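Local coordinates for protein polyketide synthase/nonribosomal peptide synthetase hybrid RzxB (PDB 5IL6) that probably removes water from beta-hydroxyacyl thioester intermediates during assembly of the polyketide rhizoxin, as the dehydratase domain of a trans-AT synthase, at residues A74-V79 and A132-V137; Q138-D143 and D264-D269; C237-D242 and C274-N279. One frame throughout, in Å; residues are numbered along the deposited sequence.

Interaction 1 (A74-V79 and A132-V137); sequences AGRGLV and ASTAEV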
loop_
_atom_site.group_PDB
_atom_site.type_symbol
_atom_site.label_atom_id
_atom_site.label_comp_id
_atom_site.label_asym_id
_atom_site.label_seq_id
_atom_site.Cartn_x
_atom_site.Cartn_y
_atom_site.Cartn_z
ATOM N N ALA A 74 -18.092 -15.608 1.059
ATOM C CA ALA A 74 -19.273 -15.412 1.901
ATOM C C ALA A 74 -19.309 -14.032 2.560
ATOM O O ALA A 74 -19.367 -13.905 3.783
ATOM C CB ALA A 74 -19.345 -16.513 2.966
ATOM N N GLY A 75 -19.318 -12.993 1.728
ATOM C CA GLY A 75 -19.540 -11.661 2.265
ATOM C C GLY A 75 -18.568 -11.267 3.351
ATOM O O GLY A 75 -18.931 -10.504 4.255
ATOM N N ARG A 76 -17.354 -11.806 3.317
ATOM C CA ARG A 76 -16.339 -11.540 4.324
ATOM C C ARG A 76 -15.257 -10.675 3.691
ATOM O O ARG A 76 -15.185 -10.523 2.470
ATOM C CB ARG A 76 -15.734 -12.840 4.874
ATOM C CG ARG A 76 -16.747 -13.837 5.406
ATOM C CD ARG A 76 -16.044 -15.008 6.063
ATOM N NE ARG A 76 -15.788 -14.739 7.475
ATOM C CZ ARG A 76 -15.054 -15.507 8.273
ATOM N NH1 ARG A 76 -14.464 -16.597 7.798
ATOM N NH2 ARG A 76 -14.894 -15.174 9.546
ATOM N N GLY A 77 -14.414 -10.095 4.536
ATOM C CA GLY A 77 -13.321 -9.255 4.086
ATOM C C GLY A 77 -11.969 -9.855 4.410
ATOM O O GLY A 77 -11.822 -10.611 5.375
ATOM N N LEU A 78 -10.986 -9.530 3.577
ATOM C CA LEU A 78 -9.606 -9.917 3.819
ATOM C C LEU A 78 -8.973 -8.893 4.753
ATOM O O LEU A 78 -8.926 -7.699 4.433
ATOM C CB LEU A 78 -8.845 -9.994 2.496
ATOM C CG LEU A 78 -7.756 -11.053 2.294
ATOM C CD1 LEU A 78 -8.123 -12.409 2.886
ATOM C CD2 LEU A 78 -7.494 -11.195 0.802
ATOM N N VAL A 79 -8.498 -9.351 5.907
ATOM C CA VAL A 79 -7.945 -8.475 6.932
ATOM C C VAL A 79 -6.464 -8.789 7.079
ATOM O O VAL A 79 -6.084 -9.944 7.311
ATOM C CB VAL A 79 -8.671 -8.636 8.278
ATOM C CG1 VAL A 79 -8.067 -7.702 9.325
ATOM C CG2 VAL A 79 -10.166 -8.370 8.118
ATOM N N ALA A 132 -2.684 -12.200 8.916
ATOM C CA ALA A 132 -3.919 -11.986 8.182
ATOM C C ALA A 132 -5.009 -12.907 8.710
ATOM O O ALA A 132 -4.759 -13.844 9.476
ATOM C CB ALA A 132 -3.713 -12.203 6.679
ATOM N N SER A 133 -6.233 -12.622 8.284
ATOM C CA SER A 133 -7.413 -13.396 8.654
ATOM C C SER A 133 -8.537 -12.994 7.706
ATOM O O SER A 133 -8.358 -12.145 6.827
ATOM C CB SER A 133 -7.798 -13.159 10.115
ATOM O OG SER A 133 -8.137 -11.800 10.332
ATOM N N THR A 134 -9.698 -13.617 7.888
ATOM C CA THR A 134 -10.918 -13.218 7.201
ATOM C C THR A 134 -11.974 -12.892 8.248
ATOM O O THR A 134 -12.034 -13.539 9.297
ATOM C CB THR A 134 -11.432 -14.323 6.270
ATOM O OG1 THR A 134 -11.706 -15.503 7.033
ATOM C CG2 THR A 134 -10.389 -14.659 5.209
ATOM N N ALA A 135 -12.797 -11.882 7.972
ATOM C CA ALA A 135 -13.797 -11.460 8.942
ATOM C C ALA A 135 -14.981 -10.806 8.246
ATOM O O ALA A 135 -14.853 -10.262 7.146
ATOM C CB ALA A 135 -13.204 -10.473 9.952
ATOM N N GLU A 136 -16.140 -10.876 8.899
ATOM C CA GLU A 136 -17.229 -9.968 8.567
ATOM C C GLU A 136 -16.839 -8.579 9.058
ATOM O O GLU A 136 -16.499 -8.411 10.234
ATOM C CB GLU A 136 -18.532 -10.415 9.236
ATOM C CG GLU A 136 -18.928 -11.868 9.027
ATOM C CD GLU A 136 -20.040 -12.299 9.971
ATOM O OE1 GLU A 136 -19.727 -12.761 11.092
ATOM O OE2 GLU A 136 -21.229 -12.154 9.606
ATOM N N VAL A 137 -16.879 -7.579 8.175
ATOM C CA VAL A 137 -16.463 -6.238 8.564
ATOM C C VAL A 137 -17.505 -5.205 8.159
ATOM O O VAL A 137 -18.282 -5.388 7.218
ATOM C CB VAL A 137 -15.074 -5.874 7.993
ATOM C CG1 VAL A 137 -14.645 -4.486 8.468
ATOM C CG2 VAL A 137 -14.052 -6.915 8.422
#

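Interaction 2 (Q138-D143 and D264-D269); sequences QAAWLD and DLALFD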
loop_
_atom_site.group_PDB
_atom_site.type_symbol
_atom_site.label_atom_id
_atom_site.label_comp_id
_atom_site.label_asym_id
_atom_site.label_seq_id
_atom_site.Cartn_x
_atom_site.Cartn_y
_atom_site.Cartn_z
ATOM N N GLN A 138 -17.503 -4.107 8.911
ATOM C CA GLN A 138 -18.443 -3.007 8.771
ATOM C C GLN A 138 -17.788 -1.826 8.064
ATOM O O GLN A 138 -16.624 -1.503 8.319
ATOM C CB GLN A 138 -18.950 -2.601 10.149
ATOM C CG GLN A 138 -20.399 -2.200 10.177
ATOM C CD GLN A 138 -20.899 -2.013 11.592
ATOM O OE1 GLN A 138 -21.609 -2.864 12.128
ATOM N NE2 GLN A 138 -20.522 -0.903 12.209
ATOM N N ALA A 139 -18.543 -1.197 7.170
ATOM C CA ALA A 139 -18.040 -0.079 6.383
ATOM C C ALA A 139 -17.719 1.144 7.230
ATOM O O ALA A 139 -18.400 1.440 8.215
ATOM C CB ALA A 139 -19.073 0.332 5.336
ATOM N N ALA A 140 -16.665 1.852 6.834
ATOM C CA ALA A 140 -16.475 3.222 7.271
ATOM C C ALA A 140 -17.428 4.098 6.467
ATOM O O ALA A 140 -17.891 3.718 5.390
ATOM C CB ALA A 140 -15.031 3.686 7.059
ATOM N N TRP A 141 -17.743 5.270 7.002
ATOM C CA TRP A 141 -18.708 6.157 6.371
ATOM C C TRP A 141 -17.995 7.407 5.903
ATOM O O TRP A 141 -17.204 7.992 6.652
ATOM C CB TRP A 141 -19.845 6.515 7.323
ATOM C CG TRP A 141 -20.537 5.311 7.819
ATOM C CD1 TRP A 141 -21.192 4.380 7.071
ATOM C CD2 TRP A 141 -20.642 4.886 9.178
ATOM N NE1 TRP A 141 -21.703 3.398 7.882
ATOM C CE2 TRP A 141 -21.379 3.686 9.182
ATOM C CE3 TRP A 141 -20.186 5.404 10.393
ATOM C CZ2 TRP A 141 -21.672 2.997 10.355
ATOM C CZ3 TRP A 141 -20.476 4.720 11.556
ATOM C CH2 TRP A 141 -21.213 3.528 11.530
ATOM N N LEU A 142 -18.242 7.792 4.659
ATOM C CA LEU A 142 -17.655 9.025 4.174
ATOM C C LEU A 142 -18.255 10.128 5.031
ATOM O O LEU A 142 -19.456 10.408 4.951
ATOM C CB LEU A 142 -17.940 9.194 2.683
ATOM C CG LEU A 142 -17.280 10.343 1.923
ATOM C CD1 LEU A 142 -15.788 10.394 2.216
ATOM C CD2 LEU A 142 -17.504 10.152 0.428
ATOM N N ASP A 143 -17.413 10.779 5.827
ATOM C CA ASP A 143 -17.841 11.720 6.855
ATOM C C ASP A 143 -17.420 13.141 6.543
ATOM O O ASP A 143 -17.558 14.017 7.406
ATOM C CB ASP A 143 -17.222 11.343 8.203
ATOM C CG ASP A 143 -18.138 10.516 9.079
ATOM O OD1 ASP A 143 -18.852 9.640 8.550
ATOM O OD2 ASP A 143 -18.125 10.740 10.311
ATOM N N ASP A 264 -5.317 7.332 9.766
ATOM C CA ASP A 264 -6.311 6.362 9.334
ATOM C C ASP A 264 -6.859 6.793 7.980
ATOM O O ASP A 264 -7.089 7.985 7.742
ATOM C CB ASP A 264 -7.456 6.232 10.343
ATOM C CG ASP A 264 -6.971 5.908 11.743
ATOM O OD1 ASP A 264 -6.257 4.897 11.909
ATOM O OD2 ASP A 264 -7.316 6.658 12.681
ATOM N N LEU A 265 -7.063 5.823 7.090
ATOM C CA LEU A 265 -7.550 6.095 5.748
ATOM C C LEU A 265 -8.714 5.169 5.432
ATOM O O LEU A 265 -8.793 4.045 5.937
ATOM C CB LEU A 265 -6.453 5.909 4.681
ATOM C CG LEU A 265 -5.224 6.820 4.745
ATOM C CD1 LEU A 265 -4.228 6.347 5.797
ATOM C CD2 LEU A 265 -4.558 6.908 3.377
ATOM N N ALA A 266 -9.617 5.655 4.587
ATOM C CA ALA A 266 -10.717 4.848 4.080
ATOM C C ALA A 266 -10.892 5.166 2.605
ATOM O O ALA A 266 -10.913 6.339 2.220
ATOM C CB ALA A 266 -12.016 5.117 4.849
ATOM N N LEU A 267 -11.014 4.124 1.790
ATOM C CA LEU A 267 -11.130 4.263 0.347
ATOM C C LEU A 267 -12.570 4.000 -0.058
ATOM O O LEU A 267 -13.153 2.980 0.333
ATOM C CB LEU A 267 -10.185 3.296 -0.371
ATOM C CG LEU A 267 -8.689 3.628 -0.298
ATOM C CD1 LEU A 267 -8.145 3.513 1.122
ATOM C CD2 LEU A 267 -7.894 2.740 -1.240
ATOM N N PHE A 268 -13.139 4.915 -0.838
ATOM C CA PHE A 268 -14.524 4.822 -1.266
ATOM C C PHE A 268 -14.596 4.944 -2.778
ATOM O O PHE A 268 -13.764 5.608 -3.404
ATOM C CB PHE A 268 -15.394 5.923 -0.630
ATOM C CG PHE A 268 -15.287 6.001 0.867
ATOM C CD1 PHE A 268 -14.265 6.721 1.463
ATOM C CD2 PHE A 268 -16.215 5.368 1.677
ATOM C CE1 PHE A 268 -14.164 6.802 2.839
ATOM C CE2 PHE A 268 -16.120 5.446 3.055
ATOM C CZ PHE A 268 -15.094 6.164 3.635
ATOM N N ASP A 269 -15.607 4.311 -3.363
ATOM C CA ASP A 269 -15.868 4.505 -4.778
ATOM C C ASP A 269 -16.528 5.866 -4.996
ATOM O O ASP A 269 -16.859 6.585 -4.049
ATOM C CB ASP A 269 -16.735 3.368 -5.327
ATOM C CG ASP A 269 -18.138 3.351 -4.741
ATOM O OD1 ASP A 269 -18.499 4.275 -3.982
ATOM O OD2 ASP A 269 -18.884 2.395 -5.038
#

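Interaction 3 (C237-D242 and C274-N279); sequences CVLLAD and CCAILN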
loop_
_atom_site.group_PDB
_atom_site.type_symbol
_atom_site.label_atom_id
_atom_site.label_comp_id
_atom_site.label_asym_id
_atom_site.label_seq_id
_atom_site.Cartn_x
_atom_site.Cartn_y
_atom_site.Cartn_z
ATOM N N CYS A 237 -5.266 -3.460 7.441
ATOM C CA CYS A 237 -5.733 -3.169 6.090
ATOM C C CYS A 237 -6.890 -4.114 5.812
ATOM O O CYS A 237 -6.699 -5.333 5.757
ATOM C CB CYS A 237 -4.633 -3.341 5.047
ATOM S SG CYS A 237 -5.195 -2.953 3.372
ATOM N N VAL A 238 -8.087 -3.561 5.649
ATOM C CA VAL A 238 -9.293 -4.349 5.423
ATOM C C VAL A 238 -9.744 -4.126 3.990
ATOM O O VAL A 238 -9.950 -2.982 3.566
ATOM C CB VAL A 238 -10.407 -3.984 6.415
ATOM C CG1 VAL A 238 -11.665 -4.778 6.105
ATOM C CG2 VAL A 238 -9.949 -4.241 7.845
ATOM N N LEU A 239 -9.885 -5.216 3.242
ATOM C CA LEU A 239 -10.368 -5.173 1.867
ATOM C C LEU A 239 -11.812 -5.664 1.857
ATOM O O LEU A 239 -12.070 -6.866 1.990
ATOM C CB LEU A 239 -9.484 -6.019 0.956
ATOM C CG LEU A 239 -9.845 -6.021 -0.530
ATOM C CD1 LEU A 239 -9.698 -4.629 -1.131
ATOM C CD2 LEU A 239 -8.977 -7.022 -1.280
ATOM N N LEU A 240 -12.750 -4.731 1.704
ATOM C CA LEU A 240 -14.178 -5.028 1.736
ATOM C C LEU A 240 -14.737 -5.440 0.381
ATOM O O LEU A 240 -15.622 -6.300 0.316
ATOM C CB LEU A 240 -14.941 -3.814 2.267
ATOM C CG LEU A 240 -14.776 -3.639 3.772
ATOM C CD1 LEU A 240 -14.900 -2.194 4.207
ATOM C CD2 LEU A 240 -15.851 -4.483 4.433
ATOM N N ALA A 241 -14.249 -4.841 -0.698
ATOM C CA ALA A 241 -14.802 -5.098 -2.017
ATOM C C ALA A 241 -13.780 -4.669 -3.056
ATOM O O ALA A 241 -12.815 -3.963 -2.752
ATOM C CB ALA A 241 -16.131 -4.362 -2.216
ATOM N N ASP A 242 -14.002 -5.112 -4.290
ATOM C CA ASP A 242 -13.146 -4.693 -5.389
ATOM C C ASP A 242 -13.191 -3.179 -5.535
ATOM O O ASP A 242 -14.254 -2.559 -5.433
ATOM C CB ASP A 242 -13.581 -5.369 -6.689
ATOM C CG ASP A 242 -13.381 -6.871 -6.658
ATOM O OD1 ASP A 242 -12.575 -7.349 -5.832
ATOM O OD2 ASP A 242 -14.029 -7.574 -7.462
ATOM N N CYS A 274 -17.690 2.214 0.862
ATOM C CA CYS A 274 -16.373 1.888 1.389
ATOM C C CYS A 274 -15.860 0.593 0.770
ATOM O O CYS A 274 -16.524 -0.446 0.834
ATOM C CB CYS A 274 -16.415 1.755 2.907
ATOM S SG CYS A 274 -14.769 1.519 3.602
ATOM N N CYS A 275 -14.672 0.658 0.171
ATOM C CA CYS A 275 -14.041 -0.506 -0.435
ATOM C C CYS A 275 -12.834 -1.014 0.337
ATOM O O CYS A 275 -12.538 -2.208 0.273
ATOM C CB CYS A 275 -13.612 -0.187 -1.872
ATOM S SG CYS A 275 -14.991 0.160 -2.984
ATOM N N ALA A 276 -12.138 -0.146 1.068
ATOM C CA ALA A 276 -10.978 -0.575 1.837
ATOM C C ALA A 276 -10.741 0.405 2.975
ATOM O O ALA A 276 -11.085 1.587 2.879
ATOM C CB ALA A 276 -9.730 -0.680 0.957
ATOM N N ILE A 277 -10.133 -0.102 4.047
ATOM C CA ILE A 277 -9.857 0.677 5.248
ATOM C C ILE A 277 -8.423 0.404 5.678
ATOM O O ILE A 277 -7.990 -0.753 5.712
ATOM C CB ILE A 277 -10.830 0.333 6.392
ATOM C CG1 ILE A 277 -12.266 0.682 5.997
ATOM C CG2 ILE A 277 -10.435 1.067 7.675
ATOM C CD1 ILE A 277 -13.306 0.157 6.963
ATOM N N LEU A 278 -7.688 1.468 5.993
ATOM C CA LEU A 278 -6.355 1.372 6.578
ATOM C C LEU A 278 -6.374 2.084 7.921
ATOM O O LEU A 278 -6.582 3.301 7.978
ATOM C CB LEU A 278 -5.293 1.993 5.668
ATOM C CG LEU A 278 -4.850 1.209 4.431
ATOM C CD1 LEU A 278 -5.907 1.239 3.346
ATOM C CD2 LEU A 278 -3.535 1.772 3.917
ATOM N N ASN A 279 -6.157 1.332 8.996
ATOM C CA ASN A 279 -6.145 1.882 10.344
ATOM C C ASN A 279 -4.721 1.900 10.882
ATOM O O ASN A 279 -4.018 0.884 10.832
ATOM C CB ASN A 279 -7.055 1.075 11.274
ATOM C CG ASN A 279 -8.521 1.206 10.910
ATOM O OD1 ASN A 279 -8.995 2.295 10.588
ATOM N ND2 ASN A 279 -9.247 0.096 10.958
#

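Interaction 1 (A74-V79 and A132-V137)
Gly77 and Ala135 exchange two backbone hydrogen bonds, from Gly77 N to Ala135 O at 2.7 Å and from Ala135 N to Gly77 O at 3.1 Å. Val79 and Ser133 repeat the exchange, each N giving its hydrogen to the other's O over 2.9 Å. The non-hydrogen-bonded pair Leu78 and Thr134 lies between them; here Thr134 CA comes within 3.3 Å of Gly77 O in a CA-H...O contact, and Leu78 CD1 packs on Thr134 CG2. On the opposite face Val79 carries the apolar contact. Its CG2, anti to its own carbonyl carbon, reaches Ala135 CB at 4.1 Å and touches Val137 CG2, while Val79 CB lies beside Ser133 OG. This is an antiparallel ladder of the hot-dog type of sheet, joining the starting end of strand 77-85 to the finishing end of strand 124-135, with the two axes at 153°. At the exposed end the Arg76 chain is bent at chi3 (88°), which places NE to the side, and its guanidinium turns one face to the Thr134 backbone, with Thr134 C 3.9 Å above the guanidinium plane and toward its rim. Arg76 NH1 approaches Thr134 OG1 to 3.1 Å, but at an angle too poor for a hydrogen bond. Glu136 brings an opposite charge into the neighbourhood without a salt bridge; Arg76 NH2 and Glu136 OE1 remain 5.6 Å apart, and any attraction between these two exposed groups is probably weak. Leu78 and Ala132 meet helix 53-67 through Leu64, and Val79 and Val137 rest on Val238 of the next strand.

Interaction 2 (Q138-D143 and D264-D269)
Leu142 sits on the Phe268 ring: its CB lies 4.2 Å from the ring centroid and only 9° off the ring normal, a CH-pi contact over the centre of one face. Leu142 CG is anti to the backbone N (chi1 -173°), and the branch beyond it carries CD1 to the Phe268 CD1-CE1 side of the ring, 4.0 Å from CE1. Ala140 approaches the same ring differently. Its carbonyl comes in at the edge, near the ring plane, with Ala140 O 3.4 Å from Phe268 CE2, so the slightly positive ring hydrogens probably face the carbonyl oxygen. Ala140 CB drops beside Phe268 CZ and meets Ala266 CB at 4.0 Å. The loop 138-143 runs from strand 124-135 over strand 261-268, probably linking the two halves of the double hot-dog fold of polyketide synthase dehydratases. No hydrogen bond joins the two segments, and the contact rests on the buried Phe268 and Ala266. An alanine in place of Phe268 would probably open a gap beneath Leu142 and take the ring edge from Ala140 O, so that the loop is held less closely to this strand. The outer side of the loop is much looser: Trp141 CB points away from the strand, and the residue is exposed and poorly ordered. Some polar fastening comes from the neighbouring strand 246-254, where Gln250 OE1 accepts a hydrogen bond from Asp143 N. Next to Phe268, Asp269 OD1 accepts a hydrogen bond from Gln273 N, within the turn that leads to strand 274-284.

Interaction 3 (C237-D242 and C274-N279)
The antiparallel pairing of 237-239 with 274-279 ends after Leu239 and Ala276, and on its other side strand 274-284 carries a classic beta bulge, where Cys275 and Ala276 both face Leu267. From Cys237 to Leu239 the ladder is regular. Val238 N gives its hydrogen to Ile277 O at 2.8 Å with an N-H...O angle of 170°, and Ile277 N returns a bond to Val238 O. The flanking pairs, Cys237 with Leu278 and Leu239 with Ala276, are non-hydrogen-bonded, and Ala276 CA comes within 3.1 Å of Val238 O in a CA-H...O contact. Beyond Leu239 the Cys275 carbonyl takes two donors. Leu240 N, 2.9 Å from Cys275 O, lies 36° above the carbonyl plane, whereas Ala241 N approaches in that plane on a lone pair at the longer distance of 3.3 Å. The shared oxygen thus holds two successive amides where segment 237-242 leaves the strand. Leu240 turns its side chain back to the sheet: CG is anti to the carbonyl carbon (chi1 -74°), CB packs on Cys275 O, and CD1 reaches Cys274 SG at 3.8 Å and Ile277 CD1 at 4.0 Å. On the face of Cys237, Leu239, Ala276 and Leu278, Cys237 SG approaches Leu278 CD1 at 4.3 Å. That face is covered by helix 53-67 over Cys237 and Leu239, and by helix 204-212 over Leu278. Such pairing of adjacent antiparallel strands, probably within the second hot-dog unit, is consistent with the double hot-dog fold of polyketide synthase dehydratases, with 77-85 beside 230-239 as the probable seam.

How the interactions relate
The three contacts follow one run of neighbouring strands, 124-135, 77-85, 230-239, 274-284 and 261-268. Interactions 1 and 3 are antiparallel ladders held by backbone hydrogen bonds; interaction 2 has none and is apolar packing of a loop on a strand. Interaction 3 lies nearest the centre of the chain, while all three are partly buried, each with one or two exposed residues among those that touch. Leu78 O and Leu239 N, 2.9 Å apart, probably bond interactions 1 and 3, and Val137 packs on Val238. Strands 261-268 and 274-284 join interactions 2 and 3, probably through Leu267 N and Ala276 O. Segments 132-137 and 138-143 are continuous, carrying the chain from interaction 1 to interaction 2.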